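Local coordinates for uncharacterized protein (Bombyx mori, PDB 5AZ1), which binds NADPH in an aldo/keto reductase barrel and probably reduces carbonyl compounds to alcohols, at residues Y22-G27 and R67-A72; E155-F160 and K170-S175. All coordinates share one frame; numbering follows the deposited sequence. Where two conformers were deposited one is given.

Interaction 1 (Y22-G27 and R67-A72). With NDP (NADPH dihydro-nicotinamide-adenine-dinucleotide phosphate), chain J; ACT (acetate ion), chain G.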
loop_
_atom_site.group_PDB
_atom_site.type_symbol
_atom_site.label_atom_id
_atom_site.label_comp_id
_atom_site.label_asym_id
_atom_site.label_seq_id
_atom_site.Cartn_x
_atom_site.Cartn_y
_atom_site.Cartn_z
ATOM N N TYR A 22 -2.492 -0.453 8.292
ATOM C CA TYR A 22 -3.359 -1.621 8.288
ATOM C C TYR A 22 -3.954 -1.843 6.912
ATOM O O TYR A 22 -4.831 -1.095 6.469
ATOM C CB TYR A 22 -4.471 -1.388 9.363
ATOM C CG TYR A 22 -5.385 -2.550 9.607
ATOM C CD1 TYR A 22 -6.472 -2.798 8.761
ATOM C CD2 TYR A 22 -5.177 -3.390 10.654
ATOM C CE1 TYR A 22 -7.326 -3.867 8.984
ATOM C CE2 TYR A 22 -5.993 -4.509 10.857
ATOM C CZ TYR A 22 -7.068 -4.725 10.034
ATOM O OH TYR A 22 -7.847 -5.820 10.227
ATOM N N GLY A 23 -3.531 -2.888 6.229
ATOM C CA GLY A 23 -4.070 -3.204 4.916
ATOM C C GLY A 23 -5.474 -3.820 4.895
ATOM O O GLY A 23 -5.851 -4.494 5.834
ATOM N N THR A 24 -6.244 -3.569 3.834
ATOM C CA THR A 24 -7.632 -3.935 3.811
ATOM C C THR A 24 -8.064 -4.697 2.576
ATOM O O THR A 24 -9.271 -4.863 2.358
ATOM C CB THR A 24 -8.540 -2.703 4.056
ATOM O OG1 THR A 24 -8.483 -1.779 2.971
ATOM C CG2 THR A 24 -8.176 -2.004 5.333
ATOM N N TRP A 25 -7.107 -5.176 1.781
ATOM C CA TRP A 25 -7.450 -5.976 0.602
ATOM C C TRP A 25 -7.561 -7.463 0.966
ATOM O O TRP A 25 -6.685 -8.012 1.591
ATOM C CB TRP A 25 -6.405 -5.799 -0.432
ATOM C CG TRP A 25 -6.506 -6.682 -1.569
ATOM C CD1 TRP A 25 -5.526 -7.499 -2.033
ATOM C CD2 TRP A 25 -7.614 -6.848 -2.437
ATOM N NE1 TRP A 25 -5.950 -8.157 -3.133
ATOM C CE2 TRP A 25 -7.236 -7.784 -3.406
ATOM C CE3 TRP A 25 -8.911 -6.334 -2.466
ATOM C CZ2 TRP A 25 -8.096 -8.202 -4.432
ATOM C CZ3 TRP A 25 -9.775 -6.754 -3.475
ATOM C CH2 TRP A 25 -9.359 -7.678 -4.459
ATOM N N LEU A 26 -8.669 -8.092 0.617
ATOM C CA LEU A 26 -8.927 -9.495 1.013
ATOM C C LEU A 26 -8.604 -10.543 -0.045
ATOM O O LEU A 26 -8.463 -11.717 0.276
ATOM C CB LEU A 26 -10.360 -9.655 1.506
ATOM C CG LEU A 26 -10.560 -8.945 2.833
ATOM C CD1 LEU A 26 -11.981 -9.059 3.322
ATOM C CD2 LEU A 26 -9.619 -9.393 3.917
ATOM N N GLY A 27 -8.481 -10.136 -1.292
ATOM C CA GLY A 27 -7.887 -10.992 -2.294
ATOM C C GLY A 27 -8.881 -11.469 -3.334
ATOM O O GLY A 27 -10.101 -11.503 -3.115
ATOM N N ARG A 67 -3.097 3.911 13.701
ATOM C CA ARG A 67 -3.802 5.029 13.145
ATOM C C ARG A 67 -3.906 5.075 11.599
ATOM O O ARG A 67 -4.749 5.816 11.056
ATOM C CB ARG A 67 -3.121 6.268 13.638
ATOM C CG ARG A 67 -3.084 6.387 15.163
ATOM C CD ARG A 67 -4.477 6.664 15.752
ATOM N NE ARG A 67 -4.468 6.702 17.192
ATOM C CZ ARG A 67 -4.742 5.666 17.994
ATOM N NH1 ARG A 67 -5.061 4.457 17.553
ATOM N NH2 ARG A 67 -4.676 5.858 19.285
ATOM N N HIS A 68 -3.083 4.296 10.900
ATOM C CA HIS A 68 -2.963 4.398 9.448
ATOM C C HIS A 68 -3.726 3.227 8.881
ATOM O O HIS A 68 -3.470 2.083 9.205
ATOM C CB HIS A 68 -1.460 4.400 9.060
ATOM C CG HIS A 68 -1.154 4.312 7.592
ATOM N ND1 HIS A 68 0.140 4.462 7.119
ATOM C CD2 HIS A 68 -1.928 4.092 6.498
ATOM C CE1 HIS A 68 0.149 4.296 5.811
ATOM N NE2 HIS A 68 -1.096 4.110 5.404
ATOM N N ILE A 69 -4.653 3.522 7.984
ATOM C CA ILE A 69 -5.464 2.525 7.335
ATOM C C ILE A 69 -5.401 2.662 5.821
ATOM O O ILE A 69 -5.694 3.704 5.290
ATOM C CB ILE A 69 -6.956 2.713 7.748
ATOM C CG1 ILE A 69 -7.121 2.553 9.245
ATOM C CG2 ILE A 69 -7.862 1.731 6.997
ATOM C CD1 ILE A 69 -8.458 3.085 9.737
ATOM N N ASP A 70 -5.083 1.595 5.110
ATOM C CA ASP A 70 -4.868 1.731 3.659
ATOM C C ASP A 70 -6.027 1.069 3.038
ATOM O O ASP A 70 -6.256 -0.117 3.319
ATOM C CB ASP A 70 -3.601 0.971 3.229
ATOM C CG ASP A 70 -3.346 1.094 1.769
ATOM O OD1 ASP A 70 -2.854 2.168 1.355
ATOM O OD2 ASP A 70 -3.644 0.129 1.037
ATOM N N THR A 71 -6.773 1.781 2.190
ATOM C CA THR A 71 -7.829 1.089 1.486
ATOM C C THR A 71 -7.966 1.614 0.086
ATOM O O THR A 71 -7.131 2.368 -0.359
ATOM C CB THR A 71 -9.181 1.149 2.279
ATOM O OG1 THR A 71 -10.063 0.130 1.801
ATOM C CG2 THR A 71 -9.860 2.467 2.159
ATOM N N ALA A 72 -9.016 1.217 -0.611
ATOM C CA ALA A 72 -9.190 1.588 -2.021
ATOM C C ALA A 72 -10.610 1.314 -2.469
ATOM O O ALA A 72 -11.229 0.448 -1.919
ATOM C CB ALA A 72 -8.192 0.822 -2.918
HETATM P PA NDP J . 1.015 -9.060 2.926
HETATM O O1A NDP J . 2.489 -9.164 2.522
HETATM O O2A NDP J . 0.542 -8.055 3.919
HETATM O O5B NDP J . 0.690 -10.520 3.594
HETATM C C5B NDP J . -0.634 -10.964 3.844
HETATM C C4B NDP J . -0.599 -12.342 4.496
HETATM O O4B NDP J . 0.328 -12.386 5.594
HETATM C C3B NDP J . -1.983 -12.755 5.042
HETATM O O3B NDP J . -2.388 -13.966 4.421
HETATM C C2B NDP J . -1.790 -12.852 6.559
HETATM O O2B NDP J . -2.570 -13.856 7.214
HETATM C C1B NDP J . -0.293 -13.058 6.704
HETATM N N9A NDP J . 0.304 -12.427 7.875
HETATM C C8A NDP J . 0.201 -11.127 8.235
HETATM N N7A NDP J . 0.920 -10.876 9.344
HETATM C C5A NDP J . 1.529 -12.032 9.669
HETATM C C6A NDP J . 2.434 -12.443 10.741
HETATM N N6A NDP J . 2.809 -11.491 11.648
HETATM N N1A NDP J . 2.828 -13.763 10.749
HETATM C C2A NDP J . 2.420 -14.668 9.822
HETATM N N3A NDP J . 1.597 -14.352 8.803
HETATM C C4A NDP J . 1.135 -13.065 8.695
HETATM O O3 NDP J . 0.142 -9.122 1.584
HETATM P PN NDP J . -0.840 -8.000 1.010
HETATM O O1N NDP J . -0.477 -7.873 -0.438
HETATM O O2N NDP J . -2.278 -8.307 1.410
HETATM O O5D NDP J . -0.421 -6.707 1.920
HETATM C C5D NDP J . -0.542 -5.432 1.435
HETATM C C4D NDP J . -1.763 -4.561 1.656
HETATM O O4D NDP J . -1.312 -3.466 0.818
HETATM C C3D NDP J . -3.171 -4.834 1.123
HETATM O O3D NDP J . -4.059 -5.165 2.164
HETATM C C2D NDP J . -3.555 -3.479 0.535
HETATM O O2D NDP J . -3.922 -2.586 1.613
HETATM C C1D NDP J . -2.252 -3.056 -0.161
HETATM N N1N NDP J . -1.946 -3.554 -1.584
HETATM C C2N NDP J . -1.817 -2.594 -2.548
HETATM C C3N NDP J . -1.572 -2.861 -3.908
HETATM C C7N NDP J . -1.434 -1.720 -4.899
HETATM O O7N NDP J . -1.506 -2.030 -6.094
HETATM N N7N NDP J . -1.260 -0.417 -4.490
HETATM C C4N NDP J . -1.485 -4.306 -4.396
HETATM C C5N NDP J . -1.603 -5.274 -3.288
HETATM C C6N NDP J . -1.814 -4.866 -1.972
HETATM P P2B NDP J . -4.002 -13.566 7.930
HETATM O O1X NDP J . -4.736 -12.443 7.171
HETATM O O2X NDP J . -4.720 -14.856 7.627
HETATM O O3X NDP J . -3.543 -13.194 9.313
HETATM C C ACT G . -3.681 9.470 19.354
HETATM O O ACT G . -3.278 9.193 18.190
HETATM O OXT ACT G . -4.439 8.697 19.974
HETATM C CH3 ACT G . -3.289 10.736 20.045
#
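With chi1 at 68°, Thr-24 holds OG1 in the cleft between its own backbone N and carbonyl carbon, while Thr-71 swings its OG1 opposite its backbone N (chi1 -162°), and the two hydroxyls meet across the contact. Thr-71 OG1 donates to Thr-24 OG1 at 2.7 Å, and Thr-24 OG1 donates in turn to Asp-70 O at 2.8 Å, lying in the carbonyl plane on a lone pair. Threonine suits this place because its hydroxyl accepts one bond and donates the next while its methyl, CG2, packs at right angles on Ile-69 CG2 (4.1 Å). Behind these hydroxyls the backbones pair as parallel strands: Tyr-22 N donates to His-68 O at 2.9 Å, and Asp-70 N returns an almost straight bond to Tyr-22 O (179°). Tyr-22 and Ile-69 send their side chains to the helix side of the sheet, the ring lying on helix 51-64. Asp-70 points the other way, into the barrel, where OD2 accepts from the ribose hydroxyl O2D of NADPH at 2.8 Å and also forms a salt bridge with Lys-104, consistent with the Asp-Lys pair of the family's catalytic tetrad. Gly-23 must stay bare, since a CB there would fall about 2.5 Å from O3D of the cofactor. Beyond it Trp-25 N binds NDP O3D at 3.1 Å, so backbone and carboxylate hold the nicotinamide ribose from the loop after strand 22-23 and from strand 68-70. The arrangement is that of strands 22-23 and 68-70 closing on NADPH at the C-terminal mouth of an aldo/keto reductase (beta/alpha)8 barrel.

Interaction 2 (E155-F160 and K170-S175). With NDP (NADPH dihydro-nicotinamide-adenine-dinucleotide phosphate), chain J.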
loop_
_atom_site.group_PDB
_atom_site.type_symbol
_atom_site.label_atom_id
_atom_site.label_comp_id
_atom_site.label_asym_id
_atom_site.label_seq_id
_atom_site.Cartn_x
_atom_site.Cartn_y
_atom_site.Cartn_z
ATOM N N GLU A 155 -2.350 13.612 -17.284
ATOM C CA GLU A 155 -3.659 14.211 -17.373
ATOM C C GLU A 155 -4.386 13.781 -16.082
ATOM O O GLU A 155 -4.976 14.593 -15.427
ATOM C CB GLU A 155 -4.355 13.791 -18.674
ATOM C CG GLU A 155 -5.760 14.326 -18.917
ATOM C CD GLU A 155 -5.863 15.849 -19.093
ATOM O OE1 GLU A 155 -4.852 16.506 -19.402
ATOM O OE2 GLU A 155 -6.986 16.394 -18.927
ATOM N N THR A 156 -4.277 12.522 -15.719
ATOM C CA THR A 156 -4.926 12.092 -14.523
ATOM C C THR A 156 -4.483 12.926 -13.280
ATOM O O THR A 156 -5.302 13.383 -12.487
ATOM C CB THR A 156 -4.637 10.632 -14.277
ATOM O OG1 THR A 156 -4.829 9.891 -15.506
ATOM C CG2 THR A 156 -5.537 10.118 -13.176
ATOM N N TRP A 157 -3.202 13.219 -13.227
ATOM C CA TRP A 157 -2.605 13.928 -12.152
ATOM C C TRP A 157 -3.158 15.311 -12.053
ATOM O O TRP A 157 -3.324 15.766 -10.944
ATOM C CB TRP A 157 -1.054 13.920 -12.271
ATOM C CG TRP A 157 -0.404 14.376 -11.036
ATOM C CD1 TRP A 157 0.223 15.584 -10.824
ATOM C CD2 TRP A 157 -0.342 13.660 -9.810
ATOM N NE1 TRP A 157 0.675 15.632 -9.555
ATOM C CE2 TRP A 157 0.372 14.459 -8.909
ATOM C CE3 TRP A 157 -0.838 12.422 -9.387
ATOM C CZ2 TRP A 157 0.596 14.083 -7.581
ATOM C CZ3 TRP A 157 -0.610 12.021 -8.060
ATOM C CH2 TRP A 157 0.111 12.842 -7.174
ATOM N N ARG A 158 -3.602 15.921 -13.152
ATOM C CA ARG A 158 -4.284 17.215 -13.017
ATOM C C ARG A 158 -5.538 17.127 -12.168
ATOM O O ARG A 158 -5.854 18.053 -11.408
ATOM C CB ARG A 158 -4.658 17.901 -14.349
ATOM C CG ARG A 158 -3.489 18.435 -15.169
ATOM C CD ARG A 158 -3.872 19.140 -16.522
ATOM N NE ARG A 158 -3.661 18.300 -17.734
ATOM C CZ ARG A 158 -2.455 17.942 -18.264
ATOM N NH1 ARG A 158 -1.288 18.330 -17.728
ATOM N NH2 ARG A 158 -2.403 17.161 -19.354
ATOM N N GLY A 159 -6.257 16.030 -12.290
ATOM C CA GLY A 159 -7.394 15.765 -11.426
ATOM C C GLY A 159 -7.047 15.548 -9.955
ATOM O O GLY A 159 -7.766 16.076 -9.071
ATOM N N PHE A 160 -5.961 14.815 -9.666
ATOM C CA PHE A 160 -5.428 14.707 -8.262
ATOM C C PHE A 160 -5.145 16.105 -7.734
ATOM O O PHE A 160 -5.580 16.454 -6.643
ATOM C CB PHE A 160 -4.195 13.778 -8.221
ATOM C CG PHE A 160 -4.570 12.317 -8.227
ATOM C CD1 PHE A 160 -5.054 11.719 -9.360
ATOM C CD2 PHE A 160 -4.581 11.575 -7.025
ATOM C CE1 PHE A 160 -5.481 10.382 -9.358
ATOM C CE2 PHE A 160 -4.986 10.277 -7.011
ATOM C CZ PHE A 160 -5.484 9.704 -8.176
ATOM N N LYS A 170 -5.918 15.523 1.920
ATOM C CA LYS A 170 -4.798 16.317 2.478
ATOM C C LYS A 170 -3.491 16.000 1.718
ATOM O O LYS A 170 -2.542 16.692 1.884
ATOM C CB LYS A 170 -4.545 15.955 3.915
ATOM C CG LYS A 170 -5.721 16.222 4.870
ATOM C CD LYS A 170 -5.945 17.706 4.991
ATOM C CE LYS A 170 -6.448 18.180 6.373
ATOM N NZ LYS A 170 -6.285 19.681 6.530
ATOM N N ALA A 171 -3.496 14.980 0.853
ATOM C CA ALA A 171 -2.322 14.615 0.102
ATOM C C ALA A 171 -2.663 13.762 -1.096
ATOM O O ALA A 171 -3.617 12.977 -1.068
ATOM C CB ALA A 171 -1.265 13.873 0.973
ATOM N N ILE A 172 -1.807 13.876 -2.121
ATOM C CA ILE A 172 -1.956 13.075 -3.374
ATOM C C ILE A 172 -0.676 12.345 -3.606
ATOM O O ILE A 172 0.447 12.885 -3.309
ATOM C CB ILE A 172 -2.349 13.954 -4.589
ATOM C CG1 ILE A 172 -1.408 15.154 -4.736
ATOM C CG2 ILE A 172 -3.786 14.507 -4.437
ATOM C CD1 ILE A 172 -1.643 15.969 -5.971
ATOM N N GLY A 173 -0.820 11.126 -4.154
ATOM C CA GLY A 173 0.263 10.227 -4.405
ATOM C C GLY A 173 -0.048 9.281 -5.524
ATOM O O GLY A 173 -1.154 9.349 -6.103
ATOM N N VAL A 174 0.874 8.318 -5.760
ATOM C CA VAL A 174 0.751 7.349 -6.847
ATOM C C VAL A 174 1.096 5.986 -6.299
ATOM O O VAL A 174 1.551 5.837 -5.173
ATOM C CB VAL A 174 1.625 7.715 -8.090
ATOM C CG1 VAL A 174 1.233 9.097 -8.647
ATOM C CG2 VAL A 174 3.143 7.712 -7.736
ATOM N N SER A 175 0.789 4.976 -7.074
ATOM C CA SER A 175 1.125 3.622 -6.738
ATOM C C SER A 175 1.517 2.871 -8.018
ATOM O O SER A 175 1.020 3.131 -9.086
ATOM C CB SER A 175 -0.089 3.011 -6.116
ATOM O OG SER A 175 0.115 1.705 -5.691
HETATM P PA NDP J . 1.015 -9.060 2.926
HETATM O O1A NDP J . 2.489 -9.164 2.522
HETATM O O2A NDP J . 0.542 -8.055 3.919
HETATM O O5B NDP J . 0.690 -10.520 3.594
HETATM C C5B NDP J . -0.634 -10.964 3.844
HETATM C C4B NDP J . -0.599 -12.342 4.496
HETATM O O4B NDP J . 0.328 -12.386 5.594
HETATM C C3B NDP J . -1.983 -12.755 5.042
HETATM O O3B NDP J . -2.388 -13.966 4.421
HETATM C C2B NDP J . -1.790 -12.852 6.559
HETATM O O2B NDP J . -2.570 -13.856 7.214
HETATM C C1B NDP J . -0.293 -13.058 6.704
HETATM N N9A NDP J . 0.304 -12.427 7.875
HETATM C C8A NDP J . 0.201 -11.127 8.235
HETATM N N7A NDP J . 0.920 -10.876 9.344
HETATM C C5A NDP J . 1.529 -12.032 9.669
HETATM C C6A NDP J . 2.434 -12.443 10.741
HETATM N N6A NDP J . 2.809 -11.491 11.648
HETATM N N1A NDP J . 2.828 -13.763 10.749
HETATM C C2A NDP J . 2.420 -14.668 9.822
HETATM N N3A NDP J . 1.597 -14.352 8.803
HETATM C C4A NDP J . 1.135 -13.065 8.695
HETATM O O3 NDP J . 0.142 -9.122 1.584
HETATM P PN NDP J . -0.840 -8.000 1.010
HETATM O O1N NDP J . -0.477 -7.873 -0.438
HETATM O O2N NDP J . -2.278 -8.307 1.410
HETATM O O5D NDP J . -0.421 -6.707 1.920
HETATM C C5D NDP J . -0.542 -5.432 1.435
HETATM C C4D NDP J . -1.763 -4.561 1.656
HETATM O O4D NDP J . -1.312 -3.466 0.818
HETATM C C3D NDP J . -3.171 -4.834 1.123
HETATM O O3D NDP J . -4.059 -5.165 2.164
HETATM C C2D NDP J . -3.555 -3.479 0.535
HETATM O O2D NDP J . -3.922 -2.586 1.613
HETATM C C1D NDP J . -2.252 -3.056 -0.161
HETATM N N1N NDP J . -1.946 -3.554 -1.584
HETATM C C2N NDP J . -1.817 -2.594 -2.548
HETATM C C3N NDP J . -1.572 -2.861 -3.908
HETATM C C7N NDP J . -1.434 -1.720 -4.899
HETATM O O7N NDP J . -1.506 -2.030 -6.094
HETATM N N7N NDP J . -1.260 -0.417 -4.490
HETATM C C4N NDP J . -1.485 -4.306 -4.396
HETATM C C5N NDP J . -1.603 -5.274 -3.288
HETATM C C6N NDP J . -1.814 -4.866 -1.972
HETATM P P2B NDP J . -4.002 -13.566 7.930
HETATM O O1X NDP J . -4.736 -12.443 7.171
HETATM O O2X NDP J . -4.720 -14.856 7.627
HETATM O O3X NDP J . -3.543 -13.194 9.313
#
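Helix 153-165 packs on strand 172-175 as the second half of a beta-alpha-beta unit that begins at strand 133-136, the repeating element of the TIM barrel. The two short axes approach to 9.4 Å and run at 144° to each other, the roughly antiparallel course of a barrel helix against its following strand. Trp-157 reaches across this space. Its six-membered ring meets the strand with CZ2 against Ile-172 CD1 at 3.3 Å and with CZ3 against Val-174 CG1 at 3.5 Å, so that one indole spans two residues whose side chains flank Gly-173. Gly-173 O meets the indole rim near its plane, 3.4 Å from Trp-157 CZ3. Chi1 of -167° turns the indole away from the helix backbone N and toward the strand, while NE1 is bonded to Val-191 O. Ile-172 divides its branches: CG1 and CD1 go to the indole, and CG2 lies at the edge of the Phe-160 ring, 3.9 Å from Phe-160 CB. Phe-160 CB in turn sits over one face of the indole, offset toward its rim, 3.8 Å above the plane. An alanine in place of Trp-157 would probably leave Ile-172 CD1 and Val-174 CG1 without their aromatic cover, open a gap between helix and strand, and deprive Val-191 O of its donor. Ser-175, at the strand's end, accepts from NDP N7N through OG at 2.8 Å. The side chains that meet between helix and strand are apolar at their touching ends, so the contact relies on shape and burial, and the one polar atom of the indole, NE1, is satisfied by Val-191 O.

Overall arrangement
Interaction 1 closes along the chain before interaction 2 opens, and both belong to the same eight-stranded parallel barrel of the aldo/keto reductase fold. Interaction 1 joins neighbouring strands 22-23 and 68-70, the first two in order; interaction 2 sets helix 153-165 against strand 172-175, the fifth. Their centres lie 19 Å apart and their nearest atoms about 8 Å, without touching. NADPH is what they share: 22-27 and 67-72 take its nicotinamide ribose, and the far end of 170-175 takes the carboxamide. Gln-197, on strand 195-199, bonds Asp-70 OD1 through NE2 and Ser-175 OG through O, which is consistent with one residue steadying both cofactor-binding groups.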